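Local coordinates for protein methylxanthine N1-demethylase NdmA (Pseudomonas putida, PDB 6ICN) that catalyses the N1-demethylation of caffeine to theobromine and formaldehyde as a Rieske oxygenase, the first step of caffeine degradation, at residues Arg28-Cys39 against Leu55-Val66. Numbering follows the deposited sequence.
Sequences REYLRHFWHPVC and LAVKLLNEQLVV
V38 and V57 meet inside the Rieske domain of the chain, where the two outermost strands of its six-stranded antiparallel sheet, 35-39 and 55-59, pack through side chains, their axes 7.3 Å apart and running roughly antiparallel, at 147°. The apolar seam follows these strands. V38 lays CB against V57 CG2 at 4.0 Å and rests CG1 on L59 CD2, while CG2 reaches V66 on the next strand; branched valines suit such a site because their bulk sits close to the backbone. L59 has CG anti to its backbone N (chi1 168°), which carries CD1 across to H36 CB at 3.6 Å. At the C-terminal end of strand 35-39, C39, small enough for a close approach, sets CB 3.7 Å from L55 CD2. A water joins V38 O to K58 O beside the seam.

Toward the N-terminal side of that strand, L60 in the type I' turn 59-62 rests CD1 on L31 CB and R32 CG. H36 helps hold the loop: NE2 donates to L31 O at 2.8 Å, which lies nearly in the imidazole plane, while F34 N reaches the same oxygen from the opposite face of the carbonyl plane. R32, long enough to pass the leucine, turns at chi3 (57°) and grips E62: NH1 meets the anti lone pair of OE2 at 2.7 Å, almost in the guanidinium plane, and NH2 adds a weak bond to the same OE2. Both nitrogens thus share one oxygen, with guanidinium and carboxylate planes 49° apart. A water bridges R32 NH1 to L60 O, and E62 OE1 pairs with R77. Replacing R32 with a methionine would probably leave E62 OE2 without its charged mate and break the water link to the turn. Hairpin 55-66, folded against the first strand of the sheet, belongs to the antiparallel β-framework typical of Rieske domains, here remote from the cluster.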
# COMPACT_ATOMS: atom_id res chain seq x y z
N ARG A 28 -2.47 -25.67 -29.54
CA ARG A 28 -3.14 -26.02 -28.30
C ARG A 28 -4.51 -26.62 -28.50
O ARG A 28 -5.14 -27.04 -27.53
CB ARG A 28 -3.26 -24.78 -27.40
CG ARG A 28 -1.93 -24.09 -27.14
CD ARG A 28 -1.86 -23.54 -25.69
NE ARG A 28 -1.11 -24.43 -24.82
CZ ARG A 28 -1.17 -24.41 -23.49
NH1 ARG A 28 -0.44 -25.26 -22.74
NH2 ARG A 28 -1.99 -23.56 -22.87
N GLU A 29 -5.00 -26.64 -29.74
CA GLU A 29 -6.36 -27.08 -29.98
C GLU A 29 -6.60 -28.48 -29.44
O GLU A 29 -7.66 -28.77 -28.87
CB GLU A 29 -6.66 -27.00 -31.49
CG GLU A 29 -7.97 -27.60 -31.91
CD GLU A 29 -9.16 -26.68 -31.65
OE1 GLU A 29 -8.95 -25.50 -31.29
OE2 GLU A 29 -10.31 -27.16 -31.82
N TYR A 30 -5.60 -29.37 -29.58
CA TYR A 30 -5.80 -30.75 -29.18
C TYR A 30 -6.09 -30.87 -27.68
O TYR A 30 -6.79 -31.80 -27.27
CB TYR A 30 -4.59 -31.61 -29.59
CG TYR A 30 -3.40 -31.59 -28.63
CD1 TYR A 30 -2.52 -30.50 -28.59
CD2 TYR A 30 -3.15 -32.66 -27.80
CE1 TYR A 30 -1.44 -30.50 -27.72
CE2 TYR A 30 -2.07 -32.68 -26.93
CZ TYR A 30 -1.23 -31.58 -26.89
OH TYR A 30 -0.15 -31.58 -26.03
N LEU A 31 -5.59 -29.93 -26.86
CA LEU A 31 -5.85 -30.00 -25.43
C LEU A 31 -7.33 -29.82 -25.07
O LEU A 31 -7.74 -30.24 -23.99
CB LEU A 31 -5.00 -28.95 -24.69
CG LEU A 31 -3.49 -29.21 -24.79
CD1 LEU A 31 -2.71 -28.05 -24.15
CD2 LEU A 31 -3.15 -30.51 -24.10
N ARG A 32 -8.12 -29.21 -25.96
CA ARG A 32 -9.55 -29.01 -25.68
C ARG A 32 -10.29 -30.33 -25.57
O ARG A 32 -11.38 -30.37 -24.99
CB ARG A 32 -10.19 -28.14 -26.77
CG ARG A 32 -9.60 -26.73 -26.89
CD ARG A 32 -10.16 -25.95 -28.08
NE ARG A 32 -11.61 -25.84 -28.05
CZ ARG A 32 -12.27 -24.82 -27.50
NH1 ARG A 32 -11.58 -23.82 -26.95
NH2 ARG A 32 -13.60 -24.80 -27.51
N HIS A 33 -9.72 -31.42 -26.08
CA HIS A 33 -10.40 -32.71 -26.05
C HIS A 33 -10.27 -33.45 -24.74
O HIS A 33 -10.93 -34.48 -24.56
CB HIS A 33 -9.87 -33.58 -27.21
CG HIS A 33 -10.30 -33.08 -28.54
ND1 HIS A 33 -11.43 -33.55 -29.19
CD2 HIS A 33 -9.82 -32.08 -29.32
CE1 HIS A 33 -11.60 -32.89 -30.31
NE2 HIS A 33 -10.63 -32.00 -30.43
N PHE A 34 -9.44 -32.97 -23.80
CA PHE A 34 -9.26 -33.62 -22.51
C PHE A 34 -10.12 -32.94 -21.44
O PHE A 34 -10.56 -31.80 -21.59
CB PHE A 34 -7.80 -33.57 -22.07
CG PHE A 34 -6.88 -34.39 -22.94
CD1 PHE A 34 -6.83 -35.77 -22.78
CD2 PHE A 34 -6.07 -33.78 -23.88
CE1 PHE A 34 -5.99 -36.54 -23.57
CE2 PHE A 34 -5.22 -34.54 -24.67
CZ PHE A 34 -5.18 -35.92 -24.50
N TRP A 35 -10.37 -33.69 -20.38
CA TRP A 35 -10.94 -33.13 -19.15
C TRP A 35 -9.87 -32.39 -18.37
O TRP A 35 -8.80 -32.94 -18.11
CB TRP A 35 -11.53 -34.23 -18.28
CG TRP A 35 -12.73 -34.94 -18.89
CD1 TRP A 35 -12.71 -36.00 -19.77
CD2 TRP A 35 -14.11 -34.63 -18.66
NE1 TRP A 35 -14.00 -36.36 -20.10
CE2 TRP A 35 -14.87 -35.54 -19.43
CE3 TRP A 35 -14.78 -33.68 -17.88
CZ2 TRP A 35 -16.27 -35.53 -19.43
CZ3 TRP A 35 -16.17 -33.67 -17.89
CH2 TRP A 35 -16.89 -34.60 -18.65
N HIS A 36 -10.18 -31.16 -17.96
CA HIS A 36 -9.27 -30.39 -17.11
C HIS A 36 -10.02 -29.91 -15.87
O HIS A 36 -11.17 -29.49 -15.97
CB HIS A 36 -8.72 -29.17 -17.86
CG HIS A 36 -7.99 -29.51 -19.13
ND1 HIS A 36 -6.71 -30.02 -19.14
CD2 HIS A 36 -8.36 -29.38 -20.42
CE1 HIS A 36 -6.34 -30.22 -20.39
NE2 HIS A 36 -7.32 -29.84 -21.20
N PRO A 37 -9.36 -29.90 -14.71
CA PRO A 37 -9.99 -29.34 -13.51
C PRO A 37 -9.97 -27.83 -13.60
O PRO A 37 -9.01 -27.23 -14.09
CB PRO A 37 -9.08 -29.83 -12.38
CG PRO A 37 -7.69 -29.86 -13.04
CD PRO A 37 -7.93 -30.23 -14.50
N VAL A 38 -11.04 -27.20 -13.13
CA VAL A 38 -11.10 -25.74 -13.18
C VAL A 38 -11.25 -25.11 -11.81
O VAL A 38 -10.88 -23.93 -11.65
CB VAL A 38 -12.23 -25.25 -14.12
CG1 VAL A 38 -11.92 -25.70 -15.56
CG2 VAL A 38 -13.62 -25.76 -13.66
N CYS A 39 -11.73 -25.85 -10.82
CA CYS A 39 -11.89 -25.32 -9.48
C CYS A 39 -12.16 -26.49 -8.55
O CYS A 39 -12.47 -27.59 -9.01
CB CYS A 39 -13.04 -24.30 -9.41
SG CYS A 39 -14.71 -24.98 -9.73
N LEU A 55 -19.64 -19.33 -10.48
CA LEU A 55 -18.22 -19.04 -10.33
C LEU A 55 -17.62 -18.89 -11.72
O LEU A 55 -17.77 -19.79 -12.56
CB LEU A 55 -17.50 -20.16 -9.56
CG LEU A 55 -15.96 -20.09 -9.55
CD1 LEU A 55 -15.52 -18.82 -8.81
CD2 LEU A 55 -15.30 -21.36 -8.94
N ALA A 56 -16.94 -17.76 -11.98
CA ALA A 56 -16.17 -17.60 -13.21
C ALA A 56 -14.89 -18.42 -13.15
O ALA A 56 -14.15 -18.36 -12.16
CB ALA A 56 -15.83 -16.12 -13.43
N VAL A 57 -14.60 -19.16 -14.22
CA VAL A 57 -13.35 -19.90 -14.37
C VAL A 57 -12.84 -19.67 -15.79
O VAL A 57 -13.57 -19.22 -16.67
CB VAL A 57 -13.50 -21.41 -14.10
CG1 VAL A 57 -14.06 -21.64 -12.68
CG2 VAL A 57 -14.41 -22.05 -15.15
N LYS A 58 -11.55 -19.96 -15.99
CA LYS A 58 -10.90 -19.80 -17.29
C LYS A 58 -10.11 -21.05 -17.60
O LYS A 58 -9.39 -21.57 -16.74
CB LYS A 58 -9.97 -18.57 -17.32
CG LYS A 58 -9.30 -18.38 -18.67
CD LYS A 58 -8.36 -17.16 -18.67
CE LYS A 58 -9.12 -15.88 -18.91
NZ LYS A 58 -8.17 -14.72 -18.95
N LEU A 59 -10.26 -21.54 -18.83
CA LEU A 59 -9.65 -22.79 -19.25
C LEU A 59 -9.24 -22.63 -20.70
O LEU A 59 -10.09 -22.30 -21.54
CB LEU A 59 -10.65 -23.95 -19.09
CG LEU A 59 -10.22 -25.25 -19.76
CD1 LEU A 59 -8.94 -25.77 -19.12
CD2 LEU A 59 -11.34 -26.28 -19.60
N LEU A 60 -7.95 -22.81 -20.98
CA LEU A 60 -7.42 -22.66 -22.35
C LEU A 60 -7.90 -21.36 -22.99
O LEU A 60 -8.33 -21.33 -24.15
CB LEU A 60 -7.79 -23.87 -23.21
CG LEU A 60 -7.17 -25.16 -22.69
CD1 LEU A 60 -7.83 -26.41 -23.30
CD2 LEU A 60 -5.67 -25.17 -22.96
N ASN A 61 -7.87 -20.27 -22.20
CA ASN A 61 -8.27 -18.92 -22.59
C ASN A 61 -9.77 -18.75 -22.86
O ASN A 61 -10.17 -17.70 -23.36
CB ASN A 61 -7.48 -18.42 -23.81
CG ASN A 61 -7.08 -16.95 -23.68
OD1 ASN A 61 -6.89 -16.43 -22.58
ND2 ASN A 61 -6.97 -16.27 -24.82
N GLU A 62 -10.60 -19.74 -22.52
CA GLU A 62 -12.05 -19.59 -22.60
C GLU A 62 -12.59 -19.10 -21.26
O GLU A 62 -12.25 -19.66 -20.21
CB GLU A 62 -12.70 -20.94 -22.92
CG GLU A 62 -12.28 -21.50 -24.26
CD GLU A 62 -13.25 -21.12 -25.36
OE1 GLU A 62 -13.96 -20.09 -25.21
OE2 GLU A 62 -13.31 -21.85 -26.36
N GLN A 63 -13.46 -18.09 -21.30
CA GLN A 63 -14.11 -17.59 -20.09
C GLN A 63 -15.41 -18.36 -19.89
O GLN A 63 -16.34 -18.24 -20.70
CB GLN A 63 -14.38 -16.09 -20.20
CG GLN A 63 -13.13 -15.28 -20.37
CD GLN A 63 -13.43 -13.79 -20.36
OE1 GLN A 63 -13.59 -13.20 -19.31
NE2 GLN A 63 -13.52 -13.20 -21.53
N LEU A 64 -15.47 -19.14 -18.82
CA LEU A 64 -16.60 -20.02 -18.54
C LEU A 64 -17.21 -19.68 -17.19
O LEU A 64 -16.61 -18.99 -16.37
CB LEU A 64 -16.14 -21.48 -18.54
CG LEU A 64 -15.31 -21.95 -19.74
CD1 LEU A 64 -14.82 -23.37 -19.54
CD2 LEU A 64 -16.10 -21.79 -21.04
N VAL A 65 -18.43 -20.18 -16.96
CA VAL A 65 -19.08 -20.05 -15.67
C VAL A 65 -19.57 -21.43 -15.24
O VAL A 65 -20.11 -22.18 -16.06
CB VAL A 65 -20.23 -19.02 -15.72
CG1 VAL A 65 -21.26 -19.40 -16.81
CG2 VAL A 65 -20.88 -18.85 -14.36
N VAL A 66 -19.36 -21.76 -13.97
CA VAL A 66 -19.81 -23.02 -13.38
C VAL A 66 -20.89 -22.71 -12.35
O VAL A 66 -20.77 -21.74 -11.58
CB VAL A 66 -18.65 -23.78 -12.72
CG1 VAL A 66 -19.15 -25.01 -11.97
CG2 VAL A 66 -17.63 -24.23 -13.79
O HOH W 1 -8.88 -23.04 -26.43
O HOH W 2 -9.80 -22.10 -13.83